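Local coordinates for protein NDP-rhamnosyltransferase (Saccharopolyspora spinosa, PDB 3TSA) that is a glycosyltransferase of the GT-B fold, in which two domains built on parallel beta sheets flanked by helices face each other across a cleft, at residues C222-R227 / V278-F283; A236-A241 / I255-E260; E260-L265 / A272-S277. All blocks are in the same frame, centred on the assembly; numbering follows the deposited sequence.

Contact 1 (C222-R227 / V278-F283); sequences CICMGR and VPLNLF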
loop_
_atom_site.group_PDB
_atom_site.type_symbol
_atom_site.label_atom_id
_atom_site.label_comp_id
_atom_site.label_asym_id
_atom_site.label_seq_id
_atom_site.Cartn_x
_atom_site.Cartn_y
_atom_site.Cartn_z
ATOM N N CYS A 222 2.378 26.349 -1.280
ATOM C CA CYS A 222 2.197 25.344 -0.242
ATOM C C CYS A 222 3.374 25.386 0.761
ATOM O O CYS A 222 4.537 25.319 0.323
ATOM C CB CYS A 222 2.081 23.947 -0.867
ATOM S SG CYS A 222 2.040 22.549 0.302
ATOM N N ILE A 223 3.086 25.319 2.053
ATOM C CA ILE A 223 4.088 25.217 3.103
ATOM C C ILE A 223 3.902 23.842 3.672
ATOM O O ILE A 223 2.816 23.512 4.182
ATOM C CB ILE A 223 3.885 26.308 4.212
ATOM C CG1 ILE A 223 4.066 27.686 3.607
ATOM C CG2 ILE A 223 4.824 25.997 5.406
ATOM C CD1 ILE A 223 3.503 28.779 4.612
ATOM N N CYS A 224 4.951 23.007 3.529
ATOM C CA CYS A 224 4.860 21.600 3.893
ATOM C C CYS A 224 6.129 21.217 4.664
ATOM O O CYS A 224 7.289 21.321 4.123
ATOM C CB CYS A 224 4.706 20.790 2.636
ATOM S SG CYS A 224 4.462 19.020 3.106
ATOM N N MET A 225 5.914 20.944 5.952
ATOM C CA MET A 225 6.972 20.549 6.905
ATOM C C MET A 225 6.474 19.306 7.671
ATOM O O MET A 225 5.311 19.290 8.109
ATOM C CB MET A 225 7.332 21.716 7.843
ATOM C CG MET A 225 8.064 22.734 7.033
ATOM S SD MET A 225 8.355 24.183 7.979
ATOM C CE MET A 225 8.751 25.355 6.655
ATOM N N GLY A 226 7.310 18.267 7.755
ATOM C CA GLY A 226 6.918 17.011 8.437
ATOM C C GLY A 226 7.086 16.968 9.962
ATOM O O GLY A 226 7.603 17.901 10.594
ATOM N N ARG A 227 6.590 15.893 10.552
ATOM C CA ARG A 227 6.690 15.676 11.947
ATOM C C ARG A 227 8.133 15.688 12.418
ATOM O O ARG A 227 8.461 16.310 13.449
ATOM C CB ARG A 227 6.054 14.312 12.184
ATOM C CG ARG A 227 6.000 13.853 13.602
ATOM C CD ARG A 227 5.110 12.637 13.673
ATOM N NE ARG A 227 3.712 13.104 13.774
ATOM C CZ ARG A 227 2.664 12.541 13.172
ATOM N NH1 ARG A 227 2.845 11.489 12.407
ATOM N NH2 ARG A 227 1.428 13.061 13.333
ATOM N N VAL A 278 -3.611 15.818 3.932
ATOM C CA VAL A 278 -3.892 15.542 2.528
ATOM C C VAL A 278 -2.540 15.335 1.843
ATOM O O VAL A 278 -1.733 16.255 1.822
ATOM C CB VAL A 278 -4.566 16.752 1.779
ATOM C CG1 VAL A 278 -4.731 16.383 0.241
ATOM C CG2 VAL A 278 -5.925 17.115 2.382
ATOM N N PRO A 279 -2.306 14.146 1.260
ATOM C CA PRO A 279 -1.066 13.829 0.528
ATOM C C PRO A 279 -0.748 14.920 -0.494
ATOM O O PRO A 279 -1.599 15.265 -1.344
ATOM C CB PRO A 279 -1.468 12.534 -0.224
ATOM C CG PRO A 279 -2.295 11.820 0.809
ATOM C CD PRO A 279 -3.181 12.962 1.371
ATOM N N LEU A 280 0.486 15.438 -0.411
ATOM C CA LEU A 280 0.908 16.520 -1.258
ATOM C C LEU A 280 0.574 16.345 -2.732
ATOM O O LEU A 280 0.145 17.259 -3.416
ATOM C CB LEU A 280 2.421 16.583 -1.075
ATOM C CG LEU A 280 2.963 17.947 -0.958
ATOM C CD1 LEU A 280 2.259 18.551 0.231
ATOM C CD2 LEU A 280 4.500 17.772 -0.812
ATOM N N ASN A 281 0.805 15.157 -3.253
ATOM C CA ASN A 281 0.689 14.961 -4.655
ATOM C C ASN A 281 -0.734 15.117 -5.162
ATOM O O ASN A 281 -0.955 15.333 -6.342
ATOM C CB ASN A 281 1.279 13.558 -4.981
ATOM C CG ASN A 281 0.369 12.454 -4.600
ATOM O OD1 ASN A 281 0.515 11.829 -3.540
ATOM N ND2 ASN A 281 -0.600 12.187 -5.460
ATOM N N LEU A 282 -1.719 15.034 -4.272
ATOM C CA LEU A 282 -3.114 15.196 -4.687
ATOM C C LEU A 282 -3.445 16.629 -5.134
ATOM O O LEU A 282 -4.364 16.829 -5.947
ATOM C CB LEU A 282 -4.038 14.749 -3.544
ATOM C CG LEU A 282 -3.908 13.260 -3.184
ATOM C CD1 LEU A 282 -4.802 12.861 -2.002
ATOM C CD2 LEU A 282 -4.248 12.435 -4.476
ATOM N N PHE A 283 -2.690 17.625 -4.679
ATOM C CA PHE A 283 -3.023 19.022 -5.008
ATOM C C PHE A 283 -1.831 19.870 -5.423
ATOM O O PHE A 283 -1.972 21.031 -5.838
ATOM C CB PHE A 283 -3.695 19.696 -3.819
ATOM C CG PHE A 283 -2.785 19.853 -2.615
ATOM C CD1 PHE A 283 -1.946 20.943 -2.494
ATOM C CD2 PHE A 283 -2.830 18.928 -1.590
ATOM C CE1 PHE A 283 -1.146 21.103 -1.343
ATOM C CE2 PHE A 283 -2.035 19.047 -0.480
ATOM C CZ PHE A 283 -1.156 20.146 -0.365
#
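The ring of Phe283 receives Cys222 SG at its edge: the sulfur stands 5.1 Å from the centroid of the Phe283 ring and 81° off the ring normal, a Cys sulfur-aromatic contact made almost in the ring plane. The atom met is Phe283 CE1, at 3.9 Å from Cys222 SG, with CZ a little farther. On one face of the ring lies Leu280 O of the same turn, 3.8 Å above the plane and displaced toward the rim, while Val278 O sits at another part of the edge, in plane. With CG of Phe283 placed between its backbone N and carbonyl carbon (chi1 66°), the CE1-CZ edge of the ring is brought against Cys222 SG.

Leu280 supplies the second point of touch. Its CD1 reaches both sulfurs of the strand, lying 3.7 Å from Cys224 SG and 4.0 Å from Cys222 SG.

Cys222 and Cys224 belong to strand 219-224, whose intervening Ile223 faces helix 236-246 on the other side of the sheet. The contact thus joins one face of the C-terminal Rossmann-like sheet to the turn 278-283, whose Pro279 and Leu282 also pack on Thr50 of the second subunit.

Cys222 SG and Cys224 SG are 5.1 Å apart, too far for a disulfide. Without any hydrogen bond across the segments, the buried join rests on dispersion and weak sulfur-aromatic attraction, so it depends on shape more than on polar direction.

Contact 2 (A236-A241 / I255-E260); sequences APLLRA and IAVPPE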
loop_
_atom_site.group_PDB
_atom_site.type_symbol
_atom_site.label_atom_id
_atom_site.label_comp_id
_atom_site.label_asym_id
_atom_site.label_seq_id
_atom_site.Cartn_x
_atom_site.Cartn_y
_atom_site.Cartn_z
ATOM N N ALA A 236 9.427 27.565 14.844
ATOM C CA ALA A 236 10.018 28.717 14.126
ATOM C C ALA A 236 9.989 28.660 12.596
ATOM O O ALA A 236 9.556 29.637 12.012
ATOM C CB ALA A 236 11.455 29.064 14.621
ATOM N N PRO A 237 10.385 27.547 11.946
ATOM C CA PRO A 237 10.392 27.546 10.456
ATOM C C PRO A 237 8.969 27.629 9.849
ATOM O O PRO A 237 8.744 28.368 8.867
ATOM C CB PRO A 237 11.168 26.285 10.093
ATOM C CG PRO A 237 10.968 25.396 11.237
ATOM C CD PRO A 237 10.967 26.296 12.475
ATOM N N LEU A 238 8.002 27.079 10.579
ATOM C CA LEU A 238 6.600 27.134 10.152
ATOM C C LEU A 238 6.090 28.556 10.325
ATOM O O LEU A 238 5.482 29.123 9.410
ATOM C CB LEU A 238 5.744 26.177 10.964
ATOM C CG LEU A 238 4.268 25.980 10.582
ATOM C CD1 LEU A 238 4.089 25.480 9.117
ATOM C CD2 LEU A 238 3.552 25.059 11.611
ATOM N N LEU A 239 6.363 29.158 11.477
ATOM C CA LEU A 239 5.814 30.505 11.707
ATOM C C LEU A 239 6.446 31.435 10.695
ATOM O O LEU A 239 5.761 32.360 10.163
ATOM C CB LEU A 239 6.212 30.943 13.132
ATOM C CG LEU A 239 5.473 30.161 14.221
ATOM C CD1 LEU A 239 5.997 30.514 15.663
ATOM C CD2 LEU A 239 3.938 30.378 14.057
ATOM N N ARG A 240 7.761 31.248 10.467
ATOM C CA ARG A 240 8.489 32.134 9.552
ATOM C C ARG A 240 7.923 32.024 8.170
ATOM O O ARG A 240 7.728 33.037 7.519
ATOM C CB ARG A 240 9.995 31.843 9.505
ATOM C CG ARG A 240 10.723 32.357 10.758
ATOM C CD ARG A 240 12.030 31.623 11.091
ATOM N NE ARG A 240 12.634 32.181 12.344
ATOM C CZ ARG A 240 13.628 31.605 13.039
ATOM N NH1 ARG A 240 14.101 30.429 12.730
ATOM N NH2 ARG A 240 14.051 32.202 14.156
ATOM N N ALA A 241 7.640 30.815 7.707
ATOM C CA ALA A 241 7.110 30.653 6.333
ATOM C C ALA A 241 5.703 31.175 6.197
ATOM O O ALA A 241 5.361 31.746 5.169
ATOM C CB ALA A 241 7.131 29.120 5.916
ATOM N N ILE A 255 -1.369 25.157 3.946
ATOM C CA ILE A 255 -0.409 24.751 5.009
ATOM C C ILE A 255 -0.617 23.284 5.315
ATOM O O ILE A 255 -1.722 22.842 5.731
ATOM C CB ILE A 255 -0.556 25.600 6.300
ATOM C CG1 ILE A 255 -0.205 27.050 6.042
ATOM C CG2 ILE A 255 0.444 25.158 7.335
ATOM C CD1 ILE A 255 -0.894 28.020 7.014
ATOM N N ALA A 256 0.443 22.502 5.053
ATOM C CA ALA A 256 0.417 21.038 5.190
ATOM C C ALA A 256 1.403 20.616 6.302
ATOM O O ALA A 256 2.619 20.510 6.040
ATOM C CB ALA A 256 0.756 20.347 3.833
ATOM N N VAL A 257 0.924 20.460 7.544
ATOM C CA VAL A 257 1.777 20.041 8.670
ATOM C C VAL A 257 1.017 18.951 9.408
ATOM O O VAL A 257 -0.190 18.854 9.185
ATOM C CB VAL A 257 2.176 21.195 9.615
ATOM C CG1 VAL A 257 2.886 22.298 8.800
ATOM C CG2 VAL A 257 0.981 21.704 10.422
ATOM N N PRO A 258 1.697 18.138 10.248
ATOM C CA PRO A 258 1.054 17.020 10.955
ATOM C C PRO A 258 0.007 17.526 11.905
ATOM O O PRO A 258 0.152 18.646 12.420
ATOM C CB PRO A 258 2.211 16.448 11.791
ATOM C CG PRO A 258 3.404 16.736 10.919
ATOM C CD PRO A 258 3.149 18.142 10.511
ATOM N N PRO A 259 -1.007 16.704 12.211
ATOM C CA PRO A 259 -2.098 17.119 13.080
ATOM C C PRO A 259 -1.640 17.790 14.393
ATOM O O PRO A 259 -2.158 18.878 14.752
ATOM C CB PRO A 259 -2.821 15.794 13.403
ATOM C CG PRO A 259 -2.489 14.870 12.306
ATOM C CD PRO A 259 -1.103 15.284 11.802
ATOM N N GLU A 260 -0.676 17.190 15.094
ATOM C CA GLU A 260 -0.247 17.796 16.402
ATOM C C GLU A 260 0.484 19.144 16.291
ATOM O O GLU A 260 0.598 19.880 17.272
ATOM C CB GLU A 260 0.545 16.816 17.259
ATOM C CG GLU A 260 1.975 16.596 16.796
ATOM C CD GLU A 260 2.105 15.611 15.622
ATOM O OE1 GLU A 260 1.093 15.086 15.044
ATOM O OE2 GLU A 260 3.275 15.380 15.275
#
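Leu238 carries its CG opposite the backbone N (chi1 -174°), and a chi2 of 58° then sends CD1 to the strand side, where Val257, with chi1 -57°, presents CG1 from the position opposite its own carbonyl carbon. The two side chains meet tip to tip. Their setting is a beta-alpha-beta crossover of the Rossmann-like C-terminal domain: strand 219-224 leads through helices 227-233 and 236-246 into the parallel neighbouring strand 251-256, and this contact is where the second of those helices packs over the end of that strand.

CA atoms of Leu238 and Val257 come within 8.7 Å of each other, the nearest backbone pair of the two segments, and the CB atoms of Leu238, Ile255 and Val257 all point across the gap. Ala256 points the other way, to Cys224 on the opposite face of the sheet. Ile255 contributes its CG2 branch, 4.1 Å from Leu238 CD1, the two side chains crossing at a slant. One methyl of Leu238 therefore serves both the strand residue Ile255 and Val257 just after it, and its CD2 adds a looser touch on Val257.

All three residues are buried; 102 Å² of surface is lost between the segments, and the side chains that meet across them are all apolar. Leu265, from the connection that follows the strand, touches both Leu238 and Ile255, Ile223 of strand 219-224 meets Leu238, and Leu230 of helix 227-233 touches Val257. Leu238 itself lies near the start of helix 236-246. The tightest point is the methyl pair: Leu238 CD1 and Val257 CG1 are 3.4 Å apart, closer than usual van der Waals contact.

Contact 3 (E260-L265 / A272-S277); sequences EHRALL and ARIAES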
loop_
_atom_site.group_PDB
_atom_site.type_symbol
_atom_site.label_atom_id
_atom_site.label_comp_id
_atom_site.label_asym_id
_atom_site.label_seq_id
_atom_site.Cartn_x
_atom_site.Cartn_y
_atom_site.Cartn_z
ATOM N N GLU A 260 -0.676 17.190 15.094
ATOM C CA GLU A 260 -0.247 17.796 16.402
ATOM C C GLU A 260 0.484 19.144 16.291
ATOM O O GLU A 260 0.598 19.880 17.272
ATOM C CB GLU A 260 0.545 16.816 17.259
ATOM C CG GLU A 260 1.975 16.596 16.796
ATOM C CD GLU A 260 2.105 15.611 15.622
ATOM O OE1 GLU A 260 1.093 15.086 15.044
ATOM O OE2 GLU A 260 3.275 15.380 15.275
ATOM N N HIS A 261 0.946 19.493 15.090
ATOM C CA HIS A 261 1.578 20.797 14.881
ATOM C C HIS A 261 0.627 21.900 14.391
ATOM O O HIS A 261 1.058 23.033 14.182
ATOM C CB HIS A 261 2.807 20.666 13.953
ATOM C CG HIS A 261 3.871 19.748 14.483
ATOM N ND1 HIS A 261 4.680 20.081 15.546
ATOM C CD2 HIS A 261 4.300 18.533 14.050
ATOM C CE1 HIS A 261 5.514 19.080 15.793
ATOM N NE2 HIS A 261 5.316 18.136 14.894
ATOM N N ARG A 262 -0.662 21.566 14.237
ATOM C CA ARG A 262 -1.637 22.476 13.677
ATOM C C ARG A 262 -2.014 23.516 14.739
ATOM O O ARG A 262 -2.317 24.672 14.425
ATOM C CB ARG A 262 -2.851 21.669 13.094
ATOM C CG ARG A 262 -2.447 20.956 11.762
ATOM C CD ARG A 262 -3.503 20.025 11.146
ATOM N NE ARG A 262 -2.832 19.090 10.236
ATOM C CZ ARG A 262 -3.351 17.979 9.733
ATOM N NH1 ARG A 262 -4.577 17.638 10.060
ATOM N NH2 ARG A 262 -2.625 17.202 8.898
ATOM N N ALA A 263 -1.893 23.136 16.011
ATOM C CA ALA A 263 -2.184 24.074 17.112
ATOM C C ALA A 263 -1.220 25.289 17.184
ATOM O O ALA A 263 -1.573 26.364 17.702
ATOM C CB ALA A 263 -2.216 23.297 18.457
ATOM N N LEU A 264 -0.026 25.130 16.631
ATOM C CA LEU A 264 0.938 26.226 16.505
ATOM C C LEU A 264 0.414 27.428 15.665
ATOM O O LEU A 264 0.914 28.544 15.777
ATOM C CB LEU A 264 2.255 25.689 15.889
ATOM C CG LEU A 264 2.977 24.495 16.546
ATOM C CD1 LEU A 264 4.190 23.989 15.731
ATOM C CD2 LEU A 264 3.420 24.839 18.042
ATOM N N LEU A 265 -0.581 27.185 14.820
ATOM C CA LEU A 265 -1.062 28.170 13.876
ATOM C C LEU A 265 -2.241 28.995 14.397
ATOM O O LEU A 265 -3.375 28.781 13.964
ATOM C CB LEU A 265 -1.532 27.445 12.623
ATOM C CG LEU A 265 -0.457 26.644 11.884
ATOM C CD1 LEU A 265 -1.082 25.806 10.760
ATOM C CD2 LEU A 265 0.685 27.580 11.431
ATOM N N ALA A 272 -4.954 31.849 4.222
ATOM C CA ALA A 272 -4.347 30.582 4.573
ATOM C C ALA A 272 -5.367 29.468 4.679
ATOM O O ALA A 272 -6.480 29.702 5.139
ATOM C CB ALA A 272 -3.525 30.710 5.889
ATOM N N ARG A 273 -5.001 28.252 4.285
ATOM C CA ARG A 273 -5.836 27.096 4.520
ATOM C C ARG A 273 -4.984 26.024 5.185
ATOM O O ARG A 273 -3.859 25.833 4.755
ATOM C CB ARG A 273 -6.292 26.552 3.212
ATOM C CG ARG A 273 -6.948 25.152 3.348
ATOM C CD ARG A 273 -7.251 24.562 1.987
ATOM N NE ARG A 273 -8.302 25.336 1.380
ATOM C CZ ARG A 273 -9.608 25.146 1.619
ATOM N NH1 ARG A 273 -10.025 24.179 2.440
ATOM N NH2 ARG A 273 -10.502 25.929 1.016
ATOM N N ILE A 274 -5.501 25.385 6.243
ATOM C CA ILE A 274 -4.859 24.243 6.875
ATOM C C ILE A 274 -5.331 22.990 6.172
ATOM O O ILE A 274 -6.530 22.693 6.184
ATOM C CB ILE A 274 -5.101 24.170 8.429
ATOM C CG1 ILE A 274 -4.682 25.499 9.162
ATOM C CG2 ILE A 274 -4.370 22.930 8.978
ATOM C CD1 ILE A 274 -5.049 25.620 10.722
ATOM N N ALA A 275 -4.428 22.282 5.486
ATOM C CA ALA A 275 -4.814 21.049 4.746
ATOM C C ALA A 275 -5.028 19.913 5.733
ATOM O O ALA A 275 -4.226 19.706 6.664
ATOM C CB ALA A 275 -3.774 20.657 3.662
ATOM N N GLU A 276 -6.109 19.175 5.543
ATOM C CA GLU A 276 -6.522 18.158 6.509
ATOM C C GLU A 276 -5.866 16.798 6.264
ATOM O O GLU A 276 -6.531 15.894 5.775
ATOM C CB GLU A 276 -8.057 18.017 6.468
ATOM C CG GLU A 276 -8.801 19.019 7.332
ATOM C CD GLU A 276 -8.574 18.762 8.815
ATOM O OE1 GLU A 276 -7.980 19.658 9.471
ATOM O OE2 GLU A 276 -8.904 17.656 9.306
ATOM N N SER A 277 -4.579 16.674 6.543
ATOM C CA SER A 277 -3.806 15.394 6.327
ATOM C C SER A 277 -3.935 14.936 4.859
ATOM O O SER A 277 -4.368 13.828 4.559
ATOM C CB SER A 277 -4.259 14.279 7.268
ATOM O OG SER A 277 -3.774 14.519 8.561
#
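This is a mixed polar and apolar contact in which Arg262 and Leu265, from the connection after strand 251-256, pack on Ile274 and the residues following it at the outermost strand of the C-terminal parallel sheet, 272-274. Arg262 gives the largest share, 106 of the 263 Å² buried. Extended from CG to NE, its side chain runs slantwise over Ile274, with CD 3.7 Å from Ile274 CG2, and delivers the guanidinium beside Ala275 and Ser277.

There the flat group is fitted by its surroundings. Ala275 O lies over the centre of one face, 3.6 Å above the plane, and so takes no hydrogen bond from it. Ser277 is at the edge: Arg262 NH2 donates to Ser277 OG at 2.9 Å with an N-H...O angle of 156°, and the oxygen is only 14° out of the guanidinium plane. NE is used as well, bonded to Val257 O just past strand 251-256, so two donors on the group hold its rotation.

Glu276 is the centre of an inverse gamma turn, closed by a weak bond from Ser277 N to Ala275 O, and this turn brings Ser277 round to the arginine. The Glu276 side chain folds at its second torsion and leaves OE1 4.0 Å from Arg262 NH1, well off the guanidinium plane; the opposite charges are near each other without forming a salt bridge. Deeper in, Leu265 and Ile274 slide past each other in opposite directions, Leu265 CD1 lying 4.0 Å from Ile274 CG1. Leu265 also touches Leu238 and Ile255.

Chemically, one arginine ties the connection to the turn through a directional bond at its edge, while carbonyl and carboxylate oxygens nearby probably add electrostatic stabilisation to its positive charge at this partly buried border.

The three contacts share one sheet, on strands 219-224, 251-256 and 272-274, taken in order to its border. Centres of contacts 2 and 3 are about 7 Å apart, and contact 1 lies about 11 Å from each. Contacts 2 and 3 follow one another along the chain, both nested within the loop closed by contact 1. Strand pairing joins them: probable hydrogen bonds link Ile223 O to Ala256 N and Ile255 N to Arg273 O, each 2.7 Å. Leu238 CD2 and Leu265 CD2, 3.8 Å apart, merge the apolar parts of contacts 2 and 3. The salt bridge from Arg227 NH2 to Glu260 OE1, 2.7 Å, ties contact 1 to the residue that the other two share.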